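Local coordinates for putative alpha-L-fucosidase (Bacteroides thetaiotaomicron, PDB 4H41), which is a putative alpha-L-fucosidase, probably a TIM-barrel glycoside hydrolase that acts on host glycans in carbohydrate metabolism, at residues L58-M63 against L106-K111; D100-Y105 against K148-K153. One frame throughout, in Å; residues are numbered along the deposited sequence.

Contact 1: L58-M63 against L106-K111; sequences LDFQHM and LRLAEK
The ring of F60 is covered on one face by CB of L108 and on the opposite face by SE of the selenomethionine M63, which lies offset toward the rim, 4.2 Å above the ring plane. F60 thus bridges helix 53-65 and helix 101-111, neighbours in the outer layer of an eight-stranded TIM barrel. The L108 contact is a CH-pi interaction: CB stands 3.7 Å from the centroid of the F60 ring and 10° off its normal. CG of L108 sits beside the backbone N (chi1 -68°), anti to the carbonyl carbon, and CD1 lies over the same face, above the CD1–CE1 bond of F60, 4.0 Å from both atoms. All three residues that touch are buried and the contact is apolar; the charged groups lie around it, where R107 pairs with E53 and K111 with D57, two salt bridges that join the same helices. F60 packs against main chain as well as side chain: the methyl of A109, which also packs on F116 of strand 115-119, has its CB 4.4 Å from CE2 of F60, while the backbone N of A109 is 3.7 Å from that same CE2.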
loop_
_atom_site.group_PDB
_atom_site.type_symbol
_atom_site.label_atom_id
_atom_site.label_comp_id
_atom_site.label_asym_id
_atom_site.label_seq_id
_atom_site.Cartn_x
_atom_site.Cartn_y
_atom_site.Cartn_z
ATOM N N LEU B 58 11.558 22.163 1.572
ATOM C CA LEU B 58 10.864 22.139 0.275
ATOM C C LEU B 58 9.349 21.910 0.458
ATOM O O LEU B 58 8.542 22.548 -0.219
ATOM C CB LEU B 58 11.479 21.059 -0.609
ATOM C CG LEU B 58 10.824 20.798 -1.964
ATOM C CD1 LEU B 58 10.879 22.053 -2.838
ATOM C CD2 LEU B 58 11.513 19.619 -2.696
ATOM N N ASP B 59 8.951 21.054 1.407
ATOM C CA ASP B 59 7.519 20.858 1.632
ATOM C C ASP B 59 6.860 22.105 2.155
ATOM O O ASP B 59 5.734 22.409 1.734
ATOM C CB ASP B 59 7.192 19.672 2.579
ATOM C CG ASP B 59 6.200 18.765 1.900
ATOM O OD1 ASP B 59 6.392 18.477 0.709
ATOM O OD2 ASP B 59 5.209 18.368 2.555
ATOM N N PHE B 60 7.538 22.863 3.000
ATOM C CA PHE B 60 6.965 24.118 3.498
ATOM C C PHE B 60 6.756 25.099 2.330
ATOM O O PHE B 60 5.789 25.872 2.331
ATOM C CB PHE B 60 7.830 24.725 4.591
ATOM C CG PHE B 60 7.442 24.284 5.993
ATOM C CD1 PHE B 60 7.588 22.952 6.389
ATOM C CD2 PHE B 60 6.959 25.202 6.922
ATOM C CE1 PHE B 60 7.230 22.537 7.675
ATOM C CE2 PHE B 60 6.643 24.794 8.226
ATOM C CZ PHE B 60 6.824 23.473 8.603
ATOM N N GLN B 61 7.654 25.078 1.328
ATOM C CA GLN B 61 7.490 25.889 0.120
ATOM C C GLN B 61 6.241 25.467 -0.672
ATOM O O GLN B 61 5.493 26.344 -1.124
ATOM C CB GLN B 61 8.715 25.785 -0.783
ATOM C CG GLN B 61 9.992 26.373 -0.201
ATOM C CD GLN B 61 11.125 26.151 -1.145
ATOM O OE1 GLN B 61 11.031 26.528 -2.318
ATOM N NE2 GLN B 61 12.240 25.599 -0.666
ATOM N N HIS B 62 5.988 24.140 -0.785
ATOM C CA HIS B 62 4.797 23.627 -1.498
ATOM C C HIS B 62 3.537 24.047 -0.734
ATOM O O HIS B 62 2.526 24.393 -1.343
ATOM C CB HIS B 62 4.819 22.070 -1.689
ATOM C CG HIS B 62 5.918 21.538 -2.575
ATOM N ND1 HIS B 62 6.161 22.078 -3.831
ATOM C CD2 HIS B 62 6.725 20.470 -2.398
ATOM C CE1 HIS B 62 7.157 21.368 -4.347
ATOM N NE2 HIS B 62 7.541 20.393 -3.511
HETATM N N MSE B 63 3.613 24.077 0.610
HETATM C CA MSE B 63 2.491 24.518 1.445
HETATM C C MSE B 63 2.216 25.984 1.263
HETATM O O MSE B 63 1.072 26.389 1.076
HETATM C CB MSE B 63 2.788 24.255 2.932
HETATM C CG MSE B 63 2.846 22.795 3.321
HETATM SE SE MSE B 63 3.511 22.744 5.166
HETATM C CE MSE B 63 4.028 20.880 5.231
ATOM N N LEU B 106 9.674 24.837 14.088
ATOM C CA LEU B 106 9.566 26.240 14.520
ATOM C C LEU B 106 10.400 27.156 13.617
ATOM O O LEU B 106 9.917 28.230 13.248
ATOM C CB LEU B 106 9.965 26.382 15.963
ATOM C CG LEU B 106 8.905 25.903 16.953
ATOM C CD1 LEU B 106 9.490 25.739 18.337
ATOM C CD2 LEU B 106 7.749 26.875 17.043
ATOM N N ARG B 107 11.608 26.733 13.223
ATOM C CA ARG B 107 12.466 27.531 12.333
ATOM C C ARG B 107 11.853 27.618 10.940
ATOM O O ARG B 107 11.866 28.679 10.324
ATOM C CB ARG B 107 13.888 26.962 12.265
ATOM C CG ARG B 107 14.693 27.276 13.521
ATOM C CD ARG B 107 16.158 26.892 13.393
ATOM N NE ARG B 107 16.345 25.444 13.345
ATOM C CZ ARG B 107 16.532 24.705 12.261
ATOM N NH1 ARG B 107 16.568 25.271 11.056
ATOM N NH2 ARG B 107 16.678 23.386 12.367
ATOM N N LEU B 108 11.300 26.512 10.439
ATOM C CA LEU B 108 10.685 26.517 9.115
ATOM C C LEU B 108 9.406 27.363 9.127
ATOM O O LEU B 108 9.174 28.114 8.186
ATOM C CB LEU B 108 10.390 25.093 8.632
ATOM C CG LEU B 108 11.623 24.250 8.330
ATOM C CD1 LEU B 108 11.229 22.834 7.965
ATOM C CD2 LEU B 108 12.479 24.876 7.194
ATOM N N ALA B 109 8.594 27.271 10.193
ATOM C CA ALA B 109 7.382 28.088 10.302
ATOM C C ALA B 109 7.740 29.556 10.305
ATOM O O ALA B 109 7.061 30.346 9.637
ATOM C CB ALA B 109 6.587 27.726 11.550
ATOM N N GLU B 110 8.834 29.931 10.981
ATOM C CA GLU B 110 9.229 31.333 11.000
ATOM C C GLU B 110 9.727 31.784 9.629
ATOM O O GLU B 110 9.378 32.870 9.162
ATOM C CB GLU B 110 10.301 31.569 12.051
ATOM C CG GLU B 110 10.697 33.031 12.150
ATOM C CD GLU B 110 11.615 33.388 13.294
ATOM O OE1 GLU B 110 11.973 32.478 14.080
ATOM O OE2 GLU B 110 12.004 34.578 13.377
ATOM N N LYS B 111 10.507 30.952 8.984
ATOM C CA LYS B 111 11.031 31.247 7.649
ATOM C C LYS B 111 9.901 31.517 6.651
ATOM O O LYS B 111 10.010 32.433 5.843
ATOM C CB LYS B 111 11.875 30.069 7.157
ATOM C CG LYS B 111 12.640 30.338 5.881
ATOM C CD LYS B 111 13.483 29.137 5.506
ATOM C CE LYS B 111 14.103 29.301 4.150
ATOM N NZ LYS B 111 15.007 28.151 3.841
#

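Contact 2: D100-Y105 against K148-K153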
loop_
_atom_site.group_PDB
_atom_site.type_symbol
_atom_site.label_atom_id
_atom_site.label_comp_id
_atom_site.label_asym_id
_atom_site.label_seq_id
_atom_site.Cartn_x
_atom_site.Cartn_y
_atom_site.Cartn_z
ATOM N N ASP B 100 15.911 17.150 16.513
ATOM C CA ASP B 100 14.950 17.946 17.264
ATOM C C ASP B 100 13.944 18.520 16.242
ATOM O O ASP B 100 14.205 19.541 15.609
ATOM C CB ASP B 100 15.631 19.060 18.086
ATOM C CG ASP B 100 14.665 19.882 18.921
ATOM O OD1 ASP B 100 13.427 19.771 18.698
ATOM O OD2 ASP B 100 15.135 20.673 19.778
ATOM N N LEU B 101 12.829 17.818 16.039
ATOM C CA LEU B 101 11.805 18.236 15.071
ATOM C C LEU B 101 11.083 19.485 15.498
ATOM O O LEU B 101 10.643 20.259 14.643
ATOM C CB LEU B 101 10.776 17.121 14.838
ATOM C CG LEU B 101 11.338 15.824 14.275
ATOM C CD1 LEU B 101 10.252 14.736 14.202
ATOM C CD2 LEU B 101 11.932 16.041 12.883
ATOM N N VAL B 102 10.913 19.700 16.804
ATOM C CA VAL B 102 10.223 20.904 17.298
ATOM C C VAL B 102 11.029 22.146 16.869
ATOM O O VAL B 102 10.466 23.074 16.279
ATOM C CB VAL B 102 9.972 20.844 18.814
ATOM C CG1 VAL B 102 9.369 22.137 19.304
ATOM C CG2 VAL B 102 9.024 19.692 19.144
ATOM N N ASP B 103 12.344 22.123 17.104
ATOM C CA ASP B 103 13.252 23.190 16.684
ATOM C C ASP B 103 13.155 23.386 15.171
ATOM O O ASP B 103 13.017 24.510 14.698
ATOM C CB ASP B 103 14.699 22.845 17.064
ATOM C CG ASP B 103 15.729 23.721 16.361
ATOM O OD1 ASP B 103 15.841 24.905 16.722
ATOM O OD2 ASP B 103 16.366 23.237 15.394
HETATM N N MSE B 104 13.196 22.289 14.415
HETATM C CA MSE B 104 13.172 22.368 12.959
HETATM C C MSE B 104 11.892 22.985 12.466
HETATM O O MSE B 104 11.947 23.906 11.647
HETATM C CB MSE B 104 13.338 20.977 12.320
HETATM C CG MSE B 104 13.516 21.040 10.824
HETATM SE SE MSE B 104 13.328 19.294 10.057
HETATM C CE MSE B 104 11.395 19.079 10.353
ATOM N N TYR B 105 10.750 22.477 12.921
ATOM C CA TYR B 105 9.460 23.019 12.476
ATOM C C TYR B 105 9.269 24.461 12.884
ATOM O O TYR B 105 8.723 25.230 12.110
ATOM C CB TYR B 105 8.285 22.188 12.994
ATOM C CG TYR B 105 8.207 20.811 12.398
ATOM C CD1 TYR B 105 8.304 20.615 11.017
ATOM C CD2 TYR B 105 7.932 19.702 13.189
ATOM C CE1 TYR B 105 8.155 19.354 10.458
ATOM C CE2 TYR B 105 7.787 18.434 12.633
ATOM C CZ TYR B 105 7.897 18.267 11.269
ATOM O OH TYR B 105 7.718 17.024 10.723
ATOM N N LYS B 148 9.248 26.702 28.212
ATOM C CA LYS B 148 10.562 27.243 28.566
ATOM C C LYS B 148 11.595 27.039 27.475
ATOM O O LYS B 148 12.363 27.949 27.185
ATOM C CB LYS B 148 11.067 26.617 29.867
ATOM C CG LYS B 148 10.262 27.092 31.079
ATOM C CD LYS B 148 10.478 26.209 32.309
HETATM N N MSE B 149 11.609 25.852 26.868
HETATM C CA MSE B 149 12.610 25.495 25.858
HETATM C C MSE B 149 12.314 26.109 24.488
HETATM O O MSE B 149 13.237 26.474 23.778
HETATM C CB MSE B 149 12.685 23.969 25.716
HETATM C CG MSE B 149 13.267 23.263 26.944
HETATM SE SE MSE B 149 12.928 21.302 26.806
HETATM C CE MSE B 149 14.236 20.950 25.374
ATOM N N TYR B 150 11.039 26.216 24.123
ATOM C CA TYR B 150 10.628 26.675 22.792
ATOM C C TYR B 150 9.672 27.877 22.784
ATOM O O TYR B 150 9.893 28.801 22.015
ATOM C CB TYR B 150 9.949 25.499 22.044
ATOM C CG TYR B 150 10.850 24.294 21.918
ATOM C CD1 TYR B 150 11.875 24.260 20.976
ATOM C CD2 TYR B 150 10.651 23.162 22.702
ATOM C CE1 TYR B 150 12.771 23.196 20.922
ATOM C CE2 TYR B 150 11.540 22.090 22.656
ATOM C CZ TYR B 150 12.570 22.092 21.728
ATOM O OH TYR B 150 13.436 21.056 21.686
ATOM N N GLY B 151 8.580 27.815 23.533
ATOM C CA GLY B 151 7.542 28.850 23.512
ATOM C C GLY B 151 8.023 30.260 23.769
ATOM O O GLY B 151 7.587 31.188 23.081
ATOM N N GLU B 152 8.988 30.406 24.701
ATOM C CA GLU B 152 9.581 31.705 25.050
ATOM C C GLU B 152 10.681 32.139 24.095
ATOM O O GLU B 152 11.128 33.273 24.191
ATOM C CB GLU B 152 10.187 31.636 26.468
ATOM C CG GLU B 152 9.140 31.526 27.549
ATOM C CD GLU B 152 9.683 31.654 28.957
ATOM O OE1 GLU B 152 10.847 31.258 29.193
ATOM O OE2 GLU B 152 8.913 32.091 29.841
ATOM N N LYS B 153 11.191 31.239 23.242
ATOM C CA LYS B 153 12.342 31.542 22.385
ATOM C C LYS B 153 12.054 31.649 20.903
ATOM O O LYS B 153 12.858 32.253 20.203
ATOM C CB LYS B 153 13.409 30.449 22.583
ATOM C CG LYS B 153 13.886 30.377 24.034
ATOM C CD LYS B 153 15.084 29.470 24.191
ATOM C CE LYS B 153 15.455 29.303 25.639
ATOM N NZ LYS B 153 16.532 28.296 25.807
#
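V102 lays its CG1 methyl over one face of the Y150 ring, 3.6 Å from the centroid and 8° off the normal, a CH-pi contact centred on the ring. With CG1 anti to the backbone N of V102 (chi1 175°), this branch meets the aromatic carbons, closest at CG and CD1 of Y150. The phenol end of the same ring is held by D100: OH of Y150 donates to OD2 of D100 at 2.6 Å. It meets OD2 on the syn side, somewhat out of the carboxylate plane, while OD2 itself lies at the ring's edge, near its plane; carboxylate and ring stand nearly perpendicular, 82° apart. These residues join helix 101-111 to the end region of helix 136-151, two neighbouring outer helices of the TIM barrel, with strand 115-119 and the short helix 125-129 between them in sequence. D100 is also the N-cap of helix 101-111. Its other oxygen, OD1, accepts from N of D103 at 3.0 Å in an almost straight bond, met from above the carboxylate plane. One carboxylate therefore caps its own helix and grips the neighbouring one, and the two bonds limit its rotation. A phenylalanine in place of Y150 could still lie under V102 but would probably leave OD2 of D100 without its hydroxyl donor, the carboxylate then held through OD1 alone and less restrained in rotation. CB of D103 approaches CE1 of Y150 at 4.3 Å; the D103 carboxylate is engaged by other residues, OD1 in a hydrogen bond with OH of Y154 and OD2 in a salt bridge with NE of R107.

Overall arrangement
Contacts 1 and 2 share helix 101-111, which packs against helix 53-65 through its later turns and against helix 136-151 mainly through its first turn, so together they tie three neighbouring outer helices of the barrel. Their centres are about 14 Å apart, on the same side of the chain's centre, and their segments alternate along the sequence. They also touch directly: CD1 of L106 lies 3.7 Å from CB of Y150, and CE1 of F60 lies 4.0 Å from CD1 of Y105. Neither contact includes a residue of the polyether-binding pockets seen in the crystal.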